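Local coordinates for protection of telomeres protein 1 (PDB 4HIO) that binds single-stranded telomeric DNA, protecting the 3' overhang of chromosome ends and regulating telomerase and telomere length, at residues F33-T38 against C69-E74. The protein carries 1 engineered substitution. Numbering follows the deposited sequence.
With nucleotides of chain B.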
loop_
_atom_site.group_PDB
_atom_site.type_symbol
_atom_site.label_atom_id
_atom_site.label_comp_id
_atom_site.label_asym_id
_atom_site.label_seq_id
_atom_site.Cartn_x
_atom_site.Cartn_y
_atom_site.Cartn_z
ATOM N N PHE A 33 9.829 -1.098 -7.831
ATOM C CA PHE A 33 9.542 -1.910 -6.657
ATOM C C PHE A 33 8.053 -1.836 -6.342
ATOM O O PHE A 33 7.506 -0.755 -6.176
ATOM C CB PHE A 33 10.344 -1.400 -5.464
ATOM C CG PHE A 33 10.204 -2.239 -4.224
ATOM C CD1 PHE A 33 10.415 -3.604 -4.266
ATOM C CD2 PHE A 33 9.871 -1.655 -3.016
ATOM C CE1 PHE A 33 10.294 -4.368 -3.128
ATOM C CE2 PHE A 33 9.748 -2.413 -1.878
ATOM C CZ PHE A 33 9.964 -3.773 -1.933
ATOM N N THR A 34 7.400 -2.987 -6.265
ATOM C CA THR A 34 5.952 -3.014 -6.110
ATOM C C THR A 34 5.560 -3.577 -4.753
ATOM O O THR A 34 6.057 -4.619 -4.337
ATOM C CB THR A 34 5.274 -3.809 -7.241
ATOM O OG1 THR A 34 5.610 -3.215 -8.501
ATOM C CG2 THR A 34 3.768 -3.794 -7.079
ATOM N N LEU A 35 4.642 -2.889 -4.083
ATOM C CA LEU A 35 4.084 -3.355 -2.829
ATOM C C LEU A 35 2.604 -3.613 -2.997
ATOM O O LEU A 35 1.935 -2.942 -3.770
ATOM C CB LEU A 35 4.239 -2.297 -1.737
ATOM C CG LEU A 35 5.611 -1.720 -1.408
ATOM C CD1 LEU A 35 5.443 -0.588 -0.411
ATOM C CD2 LEU A 35 6.507 -2.790 -0.843
ATOM N N TYR A 36 2.074 -4.551 -2.224
ATOM C CA TYR A 36 0.633 -4.725 -2.108
ATOM C C TYR A 36 0.296 -4.648 -0.624
ATOM O O TYR A 36 0.773 -5.457 0.156
ATOM C CB TYR A 36 0.193 -6.052 -2.723
ATOM C CG TYR A 36 0.604 -6.199 -4.175
ATOM C CD1 TYR A 36 1.898 -6.547 -4.517
ATOM C CD2 TYR A 36 -0.306 -5.984 -5.200
ATOM C CE1 TYR A 36 2.277 -6.681 -5.837
ATOM C CE2 TYR A 36 0.064 -6.114 -6.519
ATOM C CZ TYR A 36 1.357 -6.462 -6.834
ATOM O OH TYR A 36 1.727 -6.591 -8.149
ATOM N N VAL A 37 -0.503 -3.655 -0.240
ATOM C CA VAL A 37 -0.702 -3.309 1.162
ATOM C C VAL A 37 -2.179 -3.233 1.519
ATOM O O VAL A 37 -3.026 -3.024 0.659
ATOM C CB VAL A 37 -0.040 -1.963 1.536
ATOM C CG1 VAL A 37 1.374 -1.883 0.987
ATOM C CG2 VAL A 37 -0.883 -0.799 1.045
ATOM N N THR A 38 -2.474 -3.404 2.799
ATOM C CA THR A 38 -3.842 -3.322 3.287
ATOM C C THR A 38 -3.887 -2.650 4.657
ATOM O O THR A 38 -2.914 -2.676 5.401
ATOM C CB THR A 38 -4.482 -4.715 3.372
ATOM O OG1 THR A 38 -5.844 -4.597 3.803
ATOM C CG2 THR A 38 -3.711 -5.590 4.343
ATOM N N CYS A 69 1.014 -0.554 -4.723
ATOM C CA CYS A 69 1.835 0.645 -4.746
ATOM C C CYS A 69 3.089 0.439 -5.591
ATOM O O CYS A 69 3.857 -0.487 -5.361
ATOM C CB CYS A 69 2.224 1.046 -3.324
ATOM S SG CYS A 69 0.855 1.043 -2.152
ATOM N N ILE A 70 3.277 1.296 -6.586
ATOM C CA ILE A 70 4.441 1.207 -7.452
ATOM C C ILE A 70 5.446 2.297 -7.100
ATOM O O ILE A 70 5.120 3.476 -7.123
ATOM C CB ILE A 70 4.057 1.316 -8.933
ATOM C CG1 ILE A 70 2.967 0.297 -9.272
ATOM C CG2 ILE A 70 5.277 1.111 -9.815
ATOM C CD1 ILE A 70 2.620 0.234 -10.735
ATOM N N LEU A 71 6.665 1.881 -6.772
ATOM C CA LEU A 71 7.716 2.795 -6.346
ATOM C C LEU A 71 8.790 2.925 -7.417
ATOM O O LEU A 71 9.388 1.934 -7.822
ATOM C CB LEU A 71 8.345 2.306 -5.042
ATOM C CG LEU A 71 7.572 2.541 -3.744
ATOM C CD1 LEU A 71 6.156 2.010 -3.863
ATOM C CD2 LEU A 71 8.287 1.896 -2.570
ATOM N N TRP A 72 9.026 4.155 -7.863
ATOM C CA TRP A 72 10.009 4.438 -8.891
ATOM C C TRP A 72 11.229 5.145 -8.325
ATOM O O TRP A 72 11.156 5.819 -7.303
ATOM C CB TRP A 72 9.404 5.331 -9.975
ATOM C CG TRP A 72 8.279 4.731 -10.733
ATOM C CD1 TRP A 72 6.952 4.966 -10.546
ATOM C CD2 TRP A 72 8.374 3.807 -11.823
ATOM N NE1 TRP A 72 6.212 4.242 -11.441
ATOM C CE2 TRP A 72 7.061 3.523 -12.241
ATOM C CE3 TRP A 72 9.441 3.194 -12.486
ATOM C CZ2 TRP A 72 6.785 2.651 -13.287
ATOM C CZ3 TRP A 72 9.164 2.330 -13.524
ATOM C CH2 TRP A 72 7.847 2.065 -13.913
ATOM N N ASP A 73 12.348 5.000 -9.023
ATOM C CA ASP A 73 13.521 5.811 -8.762
ATOM C C ASP A 73 13.978 5.777 -7.308
ATOM O O ASP A 73 14.251 4.717 -6.768
ATOM C CB ASP A 73 13.250 7.243 -9.216
ATOM C CG ASP A 73 12.889 7.317 -10.684
ATOM O OD1 ASP A 73 13.427 6.500 -11.453
ATOM O OD2 ASP A 73 12.065 8.171 -11.068
ATOM N N GLU A 74 14.066 6.943 -6.683
ATOM C CA GLU A 74 14.628 7.028 -5.337
ATOM C C GLU A 74 13.857 6.163 -4.340
ATOM O O GLU A 74 14.415 5.691 -3.356
ATOM C CB GLU A 74 14.676 8.480 -4.853
ATOM C CG GLU A 74 13.322 9.134 -4.681
ATOM C CD GLU A 74 12.910 9.949 -5.890
ATOM O OE1 GLU A 74 13.310 9.592 -7.014
ATOM O OE2 GLU A 74 12.181 10.945 -5.713
ATOM O "O5'" DG B 1 3.855 5.141 -19.764
ATOM C "C5'" DG B 1 4.605 5.364 -18.564
ATOM C "C4'" DG B 1 6.009 4.783 -18.641
ATOM O "O4'" DG B 1 6.913 5.625 -17.877
ATOM C "C3'" DG B 1 6.156 3.386 -18.047
ATOM O "O3'" DG B 1 7.226 2.662 -18.650
ATOM C "C2'" DG B 1 6.472 3.711 -16.595
ATOM C "C1'" DG B 1 7.385 4.921 -16.746
ATOM N N9 DG B 1 7.364 5.794 -15.575
ATOM C C8 DG B 1 6.282 6.464 -15.063
ATOM N N7 DG B 1 6.556 7.166 -14.002
ATOM C C5 DG B 1 7.907 6.946 -13.790
ATOM C C6 DG B 1 8.768 7.444 -12.783
ATOM O O6 DG B 1 8.501 8.207 -11.850
ATOM N N1 DG B 1 10.065 6.971 -12.936
ATOM C C2 DG B 1 10.479 6.126 -13.934
ATOM N N2 DG B 1 11.769 5.774 -13.918
ATOM N N3 DG B 1 9.686 5.654 -14.878
ATOM C C4 DG B 1 8.419 6.104 -14.748
ATOM P P DG B 2 7.177 1.062 -18.755
ATOM O OP1 DG B 2 8.509 0.557 -19.138
ATOM O OP2 DG B 2 5.993 0.712 -19.567
ATOM O "O5'" DG B 2 6.911 0.618 -17.242
ATOM C "C5'" DG B 2 7.672 -0.438 -16.659
ATOM C "C4'" DG B 2 6.788 -1.619 -16.305
ATOM O "O4'" DG B 2 5.916 -1.245 -15.208
ATOM C "C3'" DG B 2 5.877 -2.027 -17.453
ATOM O "O3'" DG B 2 5.579 -3.413 -17.463
ATOM C "C2'" DG B 2 4.623 -1.215 -17.179
ATOM C "C1'" DG B 2 4.580 -1.160 -15.661
ATOM N N9 DG B 2 3.970 0.092 -15.235
ATOM C C8 DG B 2 4.415 1.351 -15.531
ATOM N N7 DG B 2 3.670 2.295 -15.041
ATOM C C5 DG B 2 2.655 1.619 -14.382
ATOM C C6 DG B 2 1.550 2.119 -13.657
ATOM O O6 DG B 2 1.238 3.296 -13.444
ATOM N N1 DG B 2 0.765 1.089 -13.151
ATOM C C2 DG B 2 1.014 -0.251 -13.320
ATOM N N2 DG B 2 0.139 -1.091 -12.752
ATOM N N3 DG B 2 2.046 -0.731 -13.997
ATOM C C4 DG B 2 2.822 0.257 -14.497
ATOM P P DA B 5 -3.864 -10.279 -12.607
ATOM O OP1 DA B 5 -4.148 -11.707 -12.863
ATOM O OP2 DA B 5 -4.952 -9.296 -12.723
ATOM O "O5'" DA B 5 -3.186 -10.151 -11.170
ATOM C "C5'" DA B 5 -1.848 -10.576 -10.959
ATOM C "C4'" DA B 5 -1.646 -10.879 -9.487
ATOM O "O4'" DA B 5 -1.693 -9.643 -8.745
ATOM C "C3'" DA B 5 -2.752 -11.714 -8.862
ATOM O "O3'" DA B 5 -2.314 -12.316 -7.664
ATOM C "C2'" DA B 5 -3.826 -10.671 -8.585
ATOM C "C1'" DA B 5 -3.013 -9.417 -8.282
ATOM N N9 DA B 5 -3.527 -8.240 -8.976
ATOM C C8 DA B 5 -3.929 -8.167 -10.278
ATOM N N7 DA B 5 -4.346 -6.982 -10.644
ATOM C C5 DA B 5 -4.197 -6.222 -9.492
ATOM C C6 DA B 5 -4.464 -4.871 -9.208
ATOM N N6 DA B 5 -4.948 -4.008 -10.099
ATOM N N1 DA B 5 -4.208 -4.439 -7.960
ATOM C C2 DA B 5 -3.723 -5.303 -7.067
ATOM N N3 DA B 5 -3.440 -6.590 -7.209
ATOM C C4 DA B 5 -3.699 -6.986 -8.458
#
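F33 and L71 form a hydrogen-bonded antiparallel pair, F33 N reaching L71 O at 3.1 Å and L71 N returning to F33 O; L35 and C69 repeat the arrangement through two nearly straight bonds. On the face carrying F33, L35, C69 and L71 the packing is apolar. With CG of F33 anti to the backbone N (chi1 -175°), the F33 and L71 side chains run side by side, and the L71 CD2 methyl lies at the ring edge, 3.9 Å from F33 CD2. That methyl also lies near L35 CD1, while V37 CG2 touches C69 SG at 4.1 Å.

The face of T34 and I70 is turned to the DNA. I70 CD1 sits tightly over the face of the DG2 base of chain B, 3.1 Å from C2, and the CD2-CE2 edge of the Y36 ring comes over the face of the DA5 base of chain B, CE2 3.6 Å from N3. With CG anti to the carbonyl carbon (chi1 -63°), the W72 indole lies between DG1 of chain B, whose C4 sits over the ring centre 3.6 Å above the plane, and I70 CG2, offset toward the rim on the opposite face. The D73 carboxylate takes the Watson-Crick edge of that guanine in two nearly straight bonds, OD2 accepting from N1 at 3.0 Å and OD1 from N2 at 3.1 Å. An alanine in place of W72 would probably leave I70 CG2 and that face of DG1 uncovered, and the base more dependent on its D73 bonds. The paired strands thus put hydrophobic core on one face and I70 and Y36 against DNA on the other, while W72 and D73, where the chain runs on toward helix 74-79, hold DG1 in the binding groove of this OB-fold ssDNA-binding domain.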